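Local coordinates for protein type ii site-specific deoxyribonuclease (Klebsiella pneumoniae, PDB 6EKR) that probably cleaves double-stranded DNA at a specific recognition sequence as a type II restriction endonuclease built on the PD-(D/E)xK nuclease fold, at residues 32-36 with 117-121; 39-45 with 56-61; 138-142 with 177-181; 188-194 with 220-225; 245-251 with 271-277. The protein carries 2 engineered substitutions. One frame throughout, in Å; residues are numbered along the deposited sequence.

Interaction 1 of 5, residues 32-36 with 117-121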
# COMPACT_ATOMS: atom_id res chain seq x y z
N ALA A 32 18.89 -3.14 -24.04
CA ALA A 32 17.73 -3.95 -23.72
C ALA A 32 17.03 -4.40 -25.00
O ALA A 32 16.60 -5.55 -25.11
CB ALA A 32 16.77 -3.19 -22.83
N MSE A 33 16.95 -3.47 -25.97
CA MSE A 33 16.38 -3.73 -27.28
C MSE A 33 17.13 -4.83 -28.05
O MSE A 33 16.52 -5.75 -28.57
CB MSE A 33 16.32 -2.45 -28.12
CG MSE A 33 15.23 -1.47 -27.70
SE MSE A 33 13.42 -2.17 -27.97
CE MSE A 33 13.34 -2.04 -29.91
N LEU A 34 18.45 -4.73 -28.09
CA LEU A 34 19.27 -5.72 -28.77
C LEU A 34 19.28 -7.06 -28.04
O LEU A 34 19.47 -8.11 -28.66
CB LEU A 34 20.70 -5.22 -29.00
CG LEU A 34 20.88 -3.98 -29.88
CD1 LEU A 34 22.34 -3.59 -29.96
CD2 LEU A 34 20.32 -4.18 -31.27
N LEU A 35 19.06 -7.03 -26.73
CA LEU A 35 19.00 -8.26 -25.95
C LEU A 35 17.80 -9.10 -26.34
O LEU A 35 17.94 -10.29 -26.65
CB LEU A 35 18.97 -7.97 -24.44
CG LEU A 35 20.18 -8.31 -23.56
CD1 LEU A 35 19.95 -7.78 -22.16
CD2 LEU A 35 20.39 -9.81 -23.52
N LEU A 36 16.62 -8.48 -26.31
CA LEU A 36 15.35 -9.13 -26.65
C LEU A 36 15.38 -9.57 -28.11
O LEU A 36 14.96 -10.69 -28.43
CB LEU A 36 14.16 -8.18 -26.41
CG LEU A 36 13.87 -7.55 -25.04
CD1 LEU A 36 12.87 -6.43 -25.15
CD2 LEU A 36 13.36 -8.58 -24.06
N SER A 117 10.86 -2.37 -22.79
CA SER A 117 11.99 -3.16 -23.26
C SER A 117 12.87 -3.50 -22.08
O SER A 117 13.33 -4.64 -21.95
CB SER A 117 12.81 -2.39 -24.29
OG SER A 117 13.42 -1.26 -23.70
N VAL A 118 13.09 -2.52 -21.20
CA VAL A 118 13.87 -2.78 -20.00
C VAL A 118 13.11 -3.72 -19.07
O VAL A 118 13.68 -4.67 -18.54
CB VAL A 118 14.26 -1.50 -19.28
CG1 VAL A 118 14.94 -1.83 -17.97
CG2 VAL A 118 15.18 -0.68 -20.15
N ALA A 119 11.82 -3.48 -18.90
CA ALA A 119 10.99 -4.28 -18.00
C ALA A 119 10.97 -5.76 -18.38
O ALA A 119 11.22 -6.62 -17.53
CB ALA A 119 9.56 -3.70 -17.93
N CYS A 120 10.69 -6.06 -19.65
CA CYS A 120 10.64 -7.44 -20.14
C CYS A 120 11.97 -8.18 -20.02
O CYS A 120 11.98 -9.39 -19.81
CB CYS A 120 10.18 -7.48 -21.59
SG CYS A 120 8.49 -6.99 -21.81
N CYS A 121 13.07 -7.46 -20.19
CA CYS A 121 14.41 -8.01 -19.97
C CYS A 121 14.57 -8.58 -18.56
O CYS A 121 15.12 -9.67 -18.38
CB CYS A 121 15.46 -6.96 -20.25
SG CYS A 121 15.81 -6.75 -22.00
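Leu36 reaches from helix 22-39 and packs against Ser117 and Cys121, which lie one turn apart on helix 101-125. Its CB already points toward the partner helix, and the first torsion (chi1 -58°) sets CG opposite the carbonyl carbon, 3.7 Å from Cys121 SG. There the chain forks. CD1 drops over the start of the turn, 3.7 Å from Ser117 O and close to Ser117 CA and CB; CD2 goes to the other end, 3.7 Å from Cys121 SG and near Cys120 CB. A forked leucine suits this place because its two methyls touch both residues at once. One turn earlier, Ala32 is small enough to let the backbones come together: its CA is 5.5 Å from that of Val118, and its methyl CB meets Val118 CG2 at 4.0 Å and Cys121 SG at 3.8 Å. Met33, built as selenomethionine, bends back at chi2 and chi3 to rest its SE on Ser117 CB, while Ser117 OG is satisfied by Ser114 O within its own helix. The short axes approach to 9.0 Å at 51°, and the touching side chains are all buried. Helix 3-16 packs Leu4 on Ala32 and Cys121, helix 78-91 brings Tyr78 and Phe81 to Met33, and helix 132-148 sets Phe136 against Val118.

Interaction 2 of 5, residues 39-45 with 56-61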
# COMPACT_ATOMS: atom_id res chain seq x y z
N ASN A 39 17.95 -12.77 -28.40
CA ASN A 39 17.76 -13.94 -27.54
C ASN A 39 16.31 -14.34 -27.29
O ASN A 39 16.03 -15.51 -27.03
CB ASN A 39 18.47 -13.73 -26.20
CG ASN A 39 19.88 -13.21 -26.37
OD1 ASN A 39 20.75 -13.89 -26.89
ND2 ASN A 39 20.10 -11.98 -25.95
N ALA A 40 15.40 -13.38 -27.38
CA ALA A 40 14.01 -13.62 -26.99
C ALA A 40 13.11 -14.05 -28.14
O ALA A 40 13.17 -13.48 -29.24
CB ALA A 40 13.44 -12.41 -26.29
N GLY A 41 12.29 -15.06 -27.88
CA GLY A 41 11.15 -15.35 -28.73
C GLY A 41 10.11 -14.26 -28.53
O GLY A 41 10.11 -13.56 -27.50
N TYR A 42 9.22 -14.10 -29.50
CA TYR A 42 8.18 -13.08 -29.42
C TYR A 42 6.91 -13.56 -30.10
O TYR A 42 6.89 -13.70 -31.32
CB TYR A 42 8.66 -11.77 -30.05
CG TYR A 42 7.67 -10.65 -29.94
CD1 TYR A 42 7.32 -10.12 -28.69
CD2 TYR A 42 7.07 -10.11 -31.07
CE1 TYR A 42 6.40 -9.08 -28.58
CE2 TYR A 42 6.15 -9.07 -30.97
CZ TYR A 42 5.82 -8.56 -29.72
OH TYR A 42 4.90 -7.54 -29.61
N GLY A 43 5.87 -13.79 -29.32
CA GLY A 43 4.60 -14.28 -29.86
C GLY A 43 3.34 -13.74 -29.21
O GLY A 43 3.40 -13.02 -28.21
N TYR A 44 2.18 -14.09 -29.78
CA TYR A 44 0.90 -13.76 -29.16
C TYR A 44 0.77 -14.56 -27.86
O TYR A 44 1.06 -15.74 -27.82
CB TYR A 44 -0.27 -14.07 -30.11
CG TYR A 44 -1.61 -14.05 -29.41
CD1 TYR A 44 -2.39 -12.90 -29.37
CD2 TYR A 44 -2.09 -15.19 -28.75
CE1 TYR A 44 -3.60 -12.88 -28.70
CE2 TYR A 44 -3.29 -15.18 -28.08
CZ TYR A 44 -4.04 -14.03 -28.06
OH TYR A 44 -5.24 -14.03 -27.39
N PHE A 45 0.33 -13.89 -26.81
CA PHE A 45 0.27 -14.53 -25.50
C PHE A 45 -1.16 -14.76 -25.04
O PHE A 45 -1.52 -15.88 -24.67
CB PHE A 45 1.02 -13.69 -24.47
CG PHE A 45 0.74 -14.07 -23.05
CD1 PHE A 45 1.34 -15.19 -22.49
CD2 PHE A 45 -0.13 -13.32 -22.28
CE1 PHE A 45 1.08 -15.56 -21.18
CE2 PHE A 45 -0.40 -13.68 -20.96
CZ PHE A 45 0.21 -14.80 -20.42
N TYR A 56 -2.59 -9.10 -26.51
CA TYR A 56 -1.28 -8.85 -25.93
C TYR A 56 -0.27 -9.89 -26.36
O TYR A 56 -0.60 -11.07 -26.47
CB TYR A 56 -1.36 -8.82 -24.40
CG TYR A 56 -2.03 -7.59 -23.84
CD1 TYR A 56 -1.30 -6.43 -23.58
CD2 TYR A 56 -3.40 -7.58 -23.55
CE1 TYR A 56 -1.90 -5.30 -23.05
CE2 TYR A 56 -4.01 -6.45 -23.02
CZ TYR A 56 -3.25 -5.32 -22.77
OH TYR A 56 -3.83 -4.19 -22.25
N HIS A 57 0.96 -9.45 -26.60
CA HIS A 57 2.08 -10.35 -26.89
C HIS A 57 3.01 -10.52 -25.69
O HIS A 57 2.93 -9.76 -24.72
CB HIS A 57 2.88 -9.84 -28.08
CG HIS A 57 2.27 -10.18 -29.41
ND1 HIS A 57 1.06 -9.68 -29.83
CD2 HIS A 57 2.73 -10.96 -30.42
CE1 HIS A 57 0.79 -10.14 -31.04
NE2 HIS A 57 1.78 -10.92 -31.42
N SER A 58 3.88 -11.51 -25.75
CA SER A 58 4.89 -11.71 -24.73
C SER A 58 6.23 -12.09 -25.35
O SER A 58 6.26 -12.69 -26.42
CB SER A 58 4.45 -12.80 -23.78
OG SER A 58 5.56 -13.52 -23.30
N PHE A 59 7.33 -11.72 -24.69
CA PHE A 59 8.65 -12.21 -25.06
C PHE A 59 8.90 -13.49 -24.28
O PHE A 59 8.47 -13.61 -23.14
CB PHE A 59 9.75 -11.19 -24.75
CG PHE A 59 9.68 -9.93 -25.57
CD1 PHE A 59 10.32 -9.85 -26.80
CD2 PHE A 59 9.01 -8.81 -25.11
CE1 PHE A 59 10.26 -8.68 -27.56
CE2 PHE A 59 8.95 -7.64 -25.86
CZ PHE A 59 9.57 -7.57 -27.08
N THR A 60 9.60 -14.43 -24.89
CA THR A 60 9.90 -15.71 -24.25
C THR A 60 11.39 -16.01 -24.23
O THR A 60 12.14 -15.52 -25.09
CB THR A 60 9.19 -16.88 -24.95
OG1 THR A 60 9.38 -16.77 -26.36
CG2 THR A 60 7.71 -16.87 -24.64
N PHE A 61 11.81 -16.80 -23.24
CA PHE A 61 13.18 -17.29 -23.15
C PHE A 61 13.28 -18.47 -22.19
O PHE A 61 12.92 -18.36 -21.02
CB PHE A 61 14.13 -16.18 -22.70
CG PHE A 61 15.58 -16.57 -22.75
CD1 PHE A 61 16.28 -16.55 -23.95
CD2 PHE A 61 16.24 -16.96 -21.59
CE1 PHE A 61 17.63 -16.92 -24.00
CE2 PHE A 61 17.58 -17.33 -21.62
CZ PHE A 61 18.27 -17.31 -22.82
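Tyr42 lays its ring carbon CD1 over one face of Phe59, 3.4 Å above the plane and displaced toward the rim. The two rings are oblique, with centroids 4.6 Å apart and planes at 37°. With CG anti to the backbone N (chi1 -177°), the Tyr42 ring runs on to His57, whose CD2 lies over its face and whose CB approaches the OH; that hydroxyl is hydrogen-bonded to Asp71. A tyrosine suits this spot, giving a flat apolar ring to its neighbours and a polar tip to the aspartate. At the next non-hydrogen-bonded pair, Tyr44 CA stands over the His57 ring, 3.7 Å from its centroid, as a CH-pi contact. Phe45 turns CB to Ser58 CB at 3.6 Å. On the face of Ser58 and Thr60, Gly41 has no side chain, and Thr60 OG1 lies beside its CA. Backbone bonds pair Gly41 with Thr60 and Gly43 with Ser58, both ways, and Phe45 N bonds Tyr56 O. Ala40 CB touches Phe59 CD1, and the Phe59 ring also packs on Leu124 of helix 101-125. The whole is an antiparallel beta hairpin, strands 41-49 and 53-61, in which Tyr42 and Phe59 share a face and His57 joins their aromatic cluster.

Interaction 3 of 5, residues 138-142 with 177-181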
# COMPACT_ATOMS: atom_id res chain seq x y z
N GLU A 138 11.35 6.21 -14.13
CA GLU A 138 11.63 7.56 -13.64
C GLU A 138 12.79 8.24 -14.39
O GLU A 138 12.65 9.36 -14.88
CB GLU A 138 11.92 7.55 -12.14
CG GLU A 138 12.45 8.88 -11.64
CD GLU A 138 12.74 8.92 -10.17
OE1 GLU A 138 13.32 7.94 -9.65
OE2 GLU A 138 12.40 9.94 -9.52
N ILE A 139 13.93 7.54 -14.44
CA ILE A 139 15.15 8.02 -15.09
C ILE A 139 14.91 8.45 -16.54
O ILE A 139 15.37 9.52 -16.98
CB ILE A 139 16.21 6.90 -15.08
CG1 ILE A 139 16.86 6.79 -13.71
CG2 ILE A 139 17.29 7.11 -16.14
CD1 ILE A 139 17.75 5.58 -13.63
N PHE A 140 14.20 7.59 -17.27
CA PHE A 140 13.86 7.83 -18.65
C PHE A 140 13.02 9.07 -18.81
O PHE A 140 13.34 9.93 -19.63
CB PHE A 140 13.09 6.64 -19.21
CG PHE A 140 12.64 6.83 -20.61
CD1 PHE A 140 13.57 6.81 -21.66
CD2 PHE A 140 11.30 7.03 -20.90
CE1 PHE A 140 13.16 6.99 -22.97
CE2 PHE A 140 10.87 7.20 -22.21
CZ PHE A 140 11.81 7.17 -23.25
N MSE A 141 11.95 9.16 -18.02
CA MSE A 141 11.04 10.28 -18.11
C MSE A 141 11.75 11.55 -17.72
O MSE A 141 11.54 12.59 -18.34
CB MSE A 141 9.82 10.06 -17.24
CG MSE A 141 8.86 9.04 -17.82
SE MSE A 141 8.50 9.25 -19.75
CE MSE A 141 7.75 11.07 -19.71
N ALA A 142 12.60 11.46 -16.71
CA ALA A 142 13.38 12.59 -16.27
C ALA A 142 14.29 13.00 -17.41
O ALA A 142 14.52 14.19 -17.62
CB ALA A 142 14.19 12.23 -15.05
N SER A 177 9.47 4.68 -3.79
CA SER A 177 8.75 5.79 -4.40
C SER A 177 9.61 6.61 -5.38
O SER A 177 10.68 7.13 -5.03
CB SER A 177 8.13 6.66 -3.32
OG SER A 177 7.24 7.59 -3.90
N THR A 178 9.13 6.70 -6.61
CA THR A 178 9.78 7.48 -7.67
C THR A 178 8.83 8.60 -8.10
O THR A 178 7.88 8.35 -8.85
CB THR A 178 10.15 6.59 -8.90
OG1 THR A 178 8.96 6.02 -9.47
CG2 THR A 178 11.11 5.47 -8.51
N ASP A 179 9.09 9.81 -7.60
CA ASP A 179 8.30 10.99 -7.94
C ASP A 179 9.23 12.03 -8.51
O ASP A 179 10.32 12.20 -7.99
CB ASP A 179 7.64 11.57 -6.69
CG ASP A 179 6.50 10.71 -6.16
OD1 ASP A 179 6.12 9.70 -6.81
OD2 ASP A 179 5.97 11.05 -5.09
N ILE A 180 8.81 12.73 -9.57
CA ILE A 180 9.61 13.82 -10.15
C ILE A 180 8.99 15.17 -9.83
O ILE A 180 7.81 15.37 -10.04
CB ILE A 180 9.80 13.68 -11.69
CG1 ILE A 180 10.77 12.54 -12.01
CG2 ILE A 180 10.33 14.98 -12.29
CD1 ILE A 180 10.83 12.14 -13.47
N VAL A 181 9.80 16.08 -9.32
CA VAL A 181 9.36 17.44 -9.06
C VAL A 181 10.01 18.38 -10.06
O VAL A 181 11.23 18.44 -10.17
CB VAL A 181 9.68 17.88 -7.60
CG1 VAL A 181 9.08 19.25 -7.30
CG2 VAL A 181 9.17 16.86 -6.60
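Helix 132-148 packs against strand 179-183, an outermost strand, within this chain, of the mixed sheet, with Glu138 extended to Thr178 and Ile180 meeting Ala142. The Glu138 chain is stretched straight, CG anti to the backbone N (chi1 170°) and chi2 at 180°, so that its length spans the gap and the carboxylate arrives beside the strand. OE1 lies 3.5 Å from Thr178 CG2, OE2 lies 3.4 Å from Asp179 O, and CG passes 4.0 Å from Ile180 CG1. The OE2 and carbonyl pair are both acceptors and make no hydrogen bond; the contact is one of packing, with Glu138 CB and CD also lying against Thr178 CB. A mixed sheet flanked by helices is the core of the PD-(D/E)xK nucleases; here the short helix and strand axes run 9.4 Å apart at 23°, nearly in the same direction. Isoleucine suits the covered face of the strand, since its long branch can reach the helix: CD1 comes 3.6 Å from Glu138 O and 3.7 Å from Ala142 CB, where the small alanine admits it. Met141, a selenomethionine, adds CB to the same methyl at 4.4 Å, while its side chain leads away from the strand and packs on Phe289 and Leu290 of helix 286-298. Tyr15 of helix 3-16 touches both Glu138 and Ala142. Asp179 points the other way, its CB directed from the helix, and OD2 is hydrogen-bonded to Gln209.

Interaction 4 of 5, residues 188-194 with 220-225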
# COMPACT_ATOMS: atom_id res chain seq x y z
N ASN A 188 5.79 30.69 -8.46
CA ASN A 188 5.78 29.70 -7.38
C ASN A 188 4.72 28.61 -7.59
O ASN A 188 3.68 28.57 -6.91
CB ASN A 188 5.62 30.36 -6.01
CG ASN A 188 5.67 29.35 -4.88
OD1 ASN A 188 6.64 28.60 -4.74
ND2 ASN A 188 4.61 29.31 -4.08
N ALA A 189 4.99 27.73 -8.56
CA ALA A 189 4.18 26.55 -8.82
C ALA A 189 5.07 25.48 -9.44
O ALA A 189 6.04 25.77 -10.15
CB ALA A 189 3.03 26.88 -9.74
N SER A 190 4.72 24.22 -9.16
CA SER A 190 5.49 23.09 -9.64
C SER A 190 4.60 21.87 -9.80
O SER A 190 3.55 21.77 -9.16
CB SER A 190 6.61 22.76 -8.66
OG SER A 190 6.13 22.84 -7.33
N VAL A 191 5.04 20.95 -10.65
CA VAL A 191 4.37 19.67 -10.81
C VAL A 191 5.08 18.59 -10.00
O VAL A 191 6.24 18.72 -9.64
CB VAL A 191 4.30 19.22 -12.27
CG1 VAL A 191 3.63 20.29 -13.10
CG2 VAL A 191 5.69 18.92 -12.82
N VAL A 192 4.33 17.53 -9.71
CA VAL A 192 4.84 16.36 -9.03
C VAL A 192 4.38 15.17 -9.83
O VAL A 192 3.18 14.92 -9.96
CB VAL A 192 4.29 16.26 -7.61
CG1 VAL A 192 4.79 14.99 -6.95
CG2 VAL A 192 4.70 17.47 -6.79
N ILE A 193 5.34 14.44 -10.40
CA ILE A 193 5.02 13.31 -11.27
C ILE A 193 5.32 11.95 -10.62
O ILE A 193 6.46 11.47 -10.66
CB ILE A 193 5.70 13.46 -12.64
CG1 ILE A 193 5.33 14.83 -13.25
CG2 ILE A 193 5.29 12.31 -13.56
CD1 ILE A 193 6.36 15.40 -14.19
N PRO A 194 4.30 11.33 -10.00
CA PRO A 194 4.48 9.99 -9.48
C PRO A 194 4.51 8.99 -10.62
O PRO A 194 3.58 8.93 -11.42
CB PRO A 194 3.22 9.78 -8.62
CG PRO A 194 2.56 11.12 -8.51
CD PRO A 194 2.94 11.84 -9.73
N GLY A 220 -2.58 26.24 -4.42
CA GLY A 220 -2.27 26.40 -5.84
C GLY A 220 -0.79 26.32 -6.16
O GLY A 220 -0.33 26.89 -7.16
N VAL A 221 -0.05 25.60 -5.32
CA VAL A 221 1.40 25.51 -5.44
C VAL A 221 1.85 24.19 -6.09
O VAL A 221 2.80 24.19 -6.89
CB VAL A 221 2.08 25.71 -4.07
CG1 VAL A 221 3.59 25.85 -4.22
CG2 VAL A 221 1.50 26.94 -3.35
N TYR A 222 1.17 23.09 -5.77
CA TYR A 222 1.52 21.77 -6.29
C TYR A 222 0.41 21.08 -7.05
O TYR A 222 -0.73 21.04 -6.61
CB TYR A 222 2.03 20.88 -5.16
CG TYR A 222 3.42 21.26 -4.73
CD1 TYR A 222 4.54 20.72 -5.35
CD2 TYR A 222 3.61 22.19 -3.71
CE1 TYR A 222 5.83 21.07 -4.96
CE2 TYR A 222 4.90 22.56 -3.32
CZ TYR A 222 6.00 22.00 -3.95
OH TYR A 222 7.26 22.37 -3.58
N PHE A 223 0.76 20.55 -8.22
CA PHE A 223 -0.21 19.90 -9.08
C PHE A 223 0.36 18.56 -9.49
O PHE A 223 1.50 18.47 -9.95
CB PHE A 223 -0.51 20.77 -10.31
CG PHE A 223 -1.09 22.13 -9.98
CD1 PHE A 223 -2.46 22.32 -9.95
CD2 PHE A 223 -0.26 23.21 -9.70
CE1 PHE A 223 -3.01 23.57 -9.65
CE2 PHE A 223 -0.79 24.46 -9.39
CZ PHE A 223 -2.17 24.64 -9.37
N SER A 224 -0.44 17.51 -9.31
CA SER A 224 0.03 16.15 -9.50
C SER A 224 -0.47 15.59 -10.80
O SER A 224 -1.67 15.67 -11.09
CB SER A 224 -0.41 15.25 -8.35
OG SER A 224 0.23 15.60 -7.14
N PHE A 225 0.44 15.04 -11.60
CA PHE A 225 0.09 14.34 -12.81
C PHE A 225 0.66 12.95 -12.68
O PHE A 225 1.86 12.79 -12.45
CB PHE A 225 0.72 15.00 -14.03
CG PHE A 225 0.34 16.43 -14.23
CD1 PHE A 225 -0.46 16.79 -15.31
CD2 PHE A 225 0.81 17.42 -13.38
CE1 PHE A 225 -0.79 18.13 -15.53
CE2 PHE A 225 0.48 18.75 -13.58
CZ PHE A 225 -0.32 19.11 -14.67
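Strands 190-194 and 222-225 run side by side and parallel, their short axes 4.7 Å apart at 31°, with Ser190 opposite Tyr222, Val191 opposite Phe223 and Val192 opposite Ser224. Four backbone bonds alternate between them: Ser190 N to Val221 O, Phe223 N to Ser190 O, Val192 N to Phe223 O at 3.0 Å, and Phe225 N to Val192 O. On the face of Ser190, Val192 CG2 touches Tyr222 CD1 at 3.6 Å, and Ser190 OG approaches Tyr222 CE1 obliquely, from the other side of the ring plane. The compact serine suits a place beside the broad tyrosine, and beta-branched Val192 suits an extended strand and offers CG2 to the ring. Helix 204-217 links the strands as a beta-alpha-beta crossover and lies over this face, with Gln209 on Val192 and Leu213 on Tyr222. On the other face, Val191 CG1 meets Phe225 CE2 at 3.5 Å. The first torsion of Val191 (chi1 -56°) puts CG1 opposite the carbonyl carbon, toward that ring, and helix 286-298 packs Phe296 and Phe297 on the valine. Near the strand starts, Asn188 ND2 lies 3.6 Å from Val221 CG1, while its OD1 is hydrogen-bonded to Lys183. Ser224 OG is bonded to Gln210 of helix 204-217.

Interaction 5 of 5, residues 245-251 with 271-277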
# COMPACT_ATOMS: atom_id res chain seq x y z
N CYS A 245 -8.60 -2.52 -12.21
CA CYS A 245 -9.15 -1.18 -12.07
C CYS A 245 -10.03 -1.01 -10.85
O CYS A 245 -10.76 -1.92 -10.44
CB CYS A 245 -9.92 -0.78 -13.31
SG CYS A 245 -8.90 -0.68 -14.75
N VAL A 246 -9.98 0.19 -10.29
CA VAL A 246 -10.71 0.50 -9.08
C VAL A 246 -11.46 1.84 -9.27
O VAL A 246 -11.18 2.82 -8.58
CB VAL A 246 -9.74 0.45 -7.83
CG1 VAL A 246 -9.45 -0.97 -7.43
CG2 VAL A 246 -8.43 1.16 -8.11
N PRO A 247 -12.42 1.87 -10.21
CA PRO A 247 -13.03 3.14 -10.62
C PRO A 247 -13.75 3.85 -9.48
O PRO A 247 -13.69 5.08 -9.40
CB PRO A 247 -14.02 2.72 -11.71
CG PRO A 247 -14.30 1.29 -11.45
CD PRO A 247 -13.03 0.73 -10.92
N GLY A 248 -14.41 3.08 -8.62
CA GLY A 248 -15.07 3.63 -7.44
C GLY A 248 -14.09 4.32 -6.51
O GLY A 248 -14.35 5.42 -6.02
N THR A 249 -12.96 3.67 -6.29
CA THR A 249 -11.94 4.18 -5.39
C THR A 249 -11.34 5.51 -5.87
O THR A 249 -11.14 6.44 -5.08
CB THR A 249 -10.88 3.10 -5.13
OG1 THR A 249 -11.38 2.22 -4.12
CG2 THR A 249 -9.56 3.69 -4.64
N ILE A 250 -11.08 5.60 -7.17
CA ILE A 250 -10.46 6.79 -7.74
C ILE A 250 -11.41 7.97 -7.69
O ILE A 250 -10.99 9.10 -7.49
CB ILE A 250 -9.96 6.53 -9.18
CG1 ILE A 250 -8.96 5.37 -9.18
CG2 ILE A 250 -9.27 7.75 -9.73
CD1 ILE A 250 -8.62 4.86 -10.54
N ARG A 251 -12.70 7.69 -7.85
CA ARG A 251 -13.72 8.73 -7.74
C ARG A 251 -13.81 9.26 -6.31
O ARG A 251 -13.76 10.46 -6.08
CB ARG A 251 -15.07 8.21 -8.21
CG ARG A 251 -15.16 7.91 -9.70
CD ARG A 251 -16.49 7.25 -10.01
NE ARG A 251 -17.59 7.97 -9.38
CZ ARG A 251 -18.85 7.55 -9.33
NH1 ARG A 251 -19.19 6.39 -9.89
NH2 ARG A 251 -19.78 8.28 -8.73
N ARG A 271 -11.67 0.29 -19.02
CA ARG A 271 -12.58 0.75 -17.97
C ARG A 271 -12.38 2.22 -17.62
O ARG A 271 -13.34 2.93 -17.34
CB ARG A 271 -12.45 -0.11 -16.71
CG ARG A 271 -13.37 0.28 -15.54
CD ARG A 271 -14.85 0.23 -15.91
NE ARG A 271 -15.73 0.80 -14.89
CZ ARG A 271 -16.06 2.09 -14.80
NH1 ARG A 271 -15.58 2.97 -15.66
NH2 ARG A 271 -16.86 2.50 -13.83
N TYR A 272 -11.13 2.69 -17.63
CA TYR A 272 -10.84 4.07 -17.26
C TYR A 272 -11.18 5.09 -18.37
O TYR A 272 -10.99 6.29 -18.18
CB TYR A 272 -9.39 4.24 -16.79
CG TYR A 272 -9.07 3.64 -15.42
CD1 TYR A 272 -10.07 3.19 -14.57
CD2 TYR A 272 -7.75 3.55 -14.97
CE1 TYR A 272 -9.78 2.65 -13.32
CE2 TYR A 272 -7.45 3.00 -13.72
CZ TYR A 272 -8.47 2.56 -12.89
OH TYR A 272 -8.20 2.03 -11.65
N LEU A 273 -11.72 4.62 -19.49
CA LEU A 273 -12.08 5.53 -20.59
C LEU A 273 -13.52 6.08 -20.50
O LEU A 273 -13.96 6.85 -21.37
CB LEU A 273 -11.81 4.87 -21.95
CG LEU A 273 -10.34 4.97 -22.38
CD1 LEU A 273 -10.14 4.48 -23.81
CD2 LEU A 273 -9.81 6.41 -22.23
N GLU A 274 -14.22 5.69 -19.45
CA GLU A 274 -15.63 6.00 -19.26
C GLU A 274 -15.84 7.33 -18.55
O GLU A 274 -14.97 7.78 -17.79
CB GLU A 274 -16.28 4.88 -18.44
CG GLU A 274 -16.11 3.49 -19.01
CD GLU A 274 -17.04 3.20 -20.16
OE1 GLU A 274 -18.02 3.95 -20.35
OE2 GLU A 274 -16.80 2.21 -20.89
N ARG A 275 -17.01 7.93 -18.77
CA ARG A 275 -17.37 9.23 -18.19
C ARG A 275 -17.38 9.29 -16.66
O ARG A 275 -17.11 10.35 -16.09
CB ARG A 275 -18.72 9.72 -18.74
CG ARG A 275 -18.67 10.57 -20.03
CD ARG A 275 -18.56 9.70 -21.27
NE ARG A 275 -19.02 10.39 -22.48
CZ ARG A 275 -19.15 9.82 -23.68
NH1 ARG A 275 -18.84 8.54 -23.86
NH2 ARG A 275 -19.58 10.53 -24.71
N ASP A 276 -17.70 8.18 -15.99
CA ASP A 276 -17.70 8.16 -14.52
C ASP A 276 -16.35 8.54 -13.92
O ASP A 276 -16.30 9.05 -12.80
CB ASP A 276 -18.25 6.83 -13.94
CG ASP A 276 -17.23 5.67 -13.98
OD1 ASP A 276 -16.54 5.47 -15.01
OD2 ASP A 276 -17.17 4.92 -12.98
N LEU A 277 -15.27 8.32 -14.67
CA LEU A 277 -13.94 8.80 -14.32
C LEU A 277 -13.54 10.07 -15.06
O LEU A 277 -13.08 11.05 -14.45
CB LEU A 277 -12.89 7.74 -14.60
CG LEU A 277 -12.45 6.94 -13.39
CD1 LEU A 277 -11.68 5.76 -13.85
CD2 LEU A 277 -11.61 7.79 -12.46
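Tyr272 accepts a hydrogen bond at its OH from Val246 N, 2.9 Å away and nearly straight at 171°; Val246 sits at the N-cap position of helix 247-257, so the phenol meets the chain right where the helix begins. The ring also has a sulfur-aromatic contact: Cys245 SG stands over one face, 3.8 Å from the Tyr272 centroid and 16° off the normal, with CB beside CE1. Apolar packing continues with Ile250, whose CD1 comes to the phenol end of the ring and whose CG2 lies 3.6 Å from Leu277 CD2. The charged side is a network. Arg271 grips Asp276 end-on, NH1 to OD1 at 2.8 Å and NH2 to OD2 at 2.6 Å, each oxygen met on its syn side. Pro247 CB rests on a face of that guanidinium, 3.5 Å above the plane, the compact, apolar proline ring suiting the flat face of the cation. Arg251 approaches from the helix, NH1 to Asp276 OD2 being only a long salt bridge of 4.0 Å. Met263 of strand 262-265 packs against Ile250 and Tyr272, with Tyr265 adding to Tyr272, while on helix 247-257 Thr249 is hydrogen-bonded to Asp167 of the second subunit.

How the interactions relate
Interactions 1 and 2 form one continuous patch, their centres 11 Å apart: Phe59 of the hairpin lies against Cys120 and Leu36, with Cys120 SG 3.8 Å from Phe59 CD2. Interactions 3 and 4 share the mixed sheet, centres 13 Å apart, and Ile180 O probably accepts a bond from Ile193 N at 2.7 Å. This sheet is the element that usually carries the catalytic residues in PD-(D/E)xK nucleases. Helix 132-148 of interaction 3 follows helix 101-125 of interaction 1 in the chain, bridging the two regions, though their nearest atoms stay about 8 Å apart. Interaction 5 stands separately beside the second subunit; its nearest atoms lie about 10 Å from interaction 2 and about 11 Å from interaction 4.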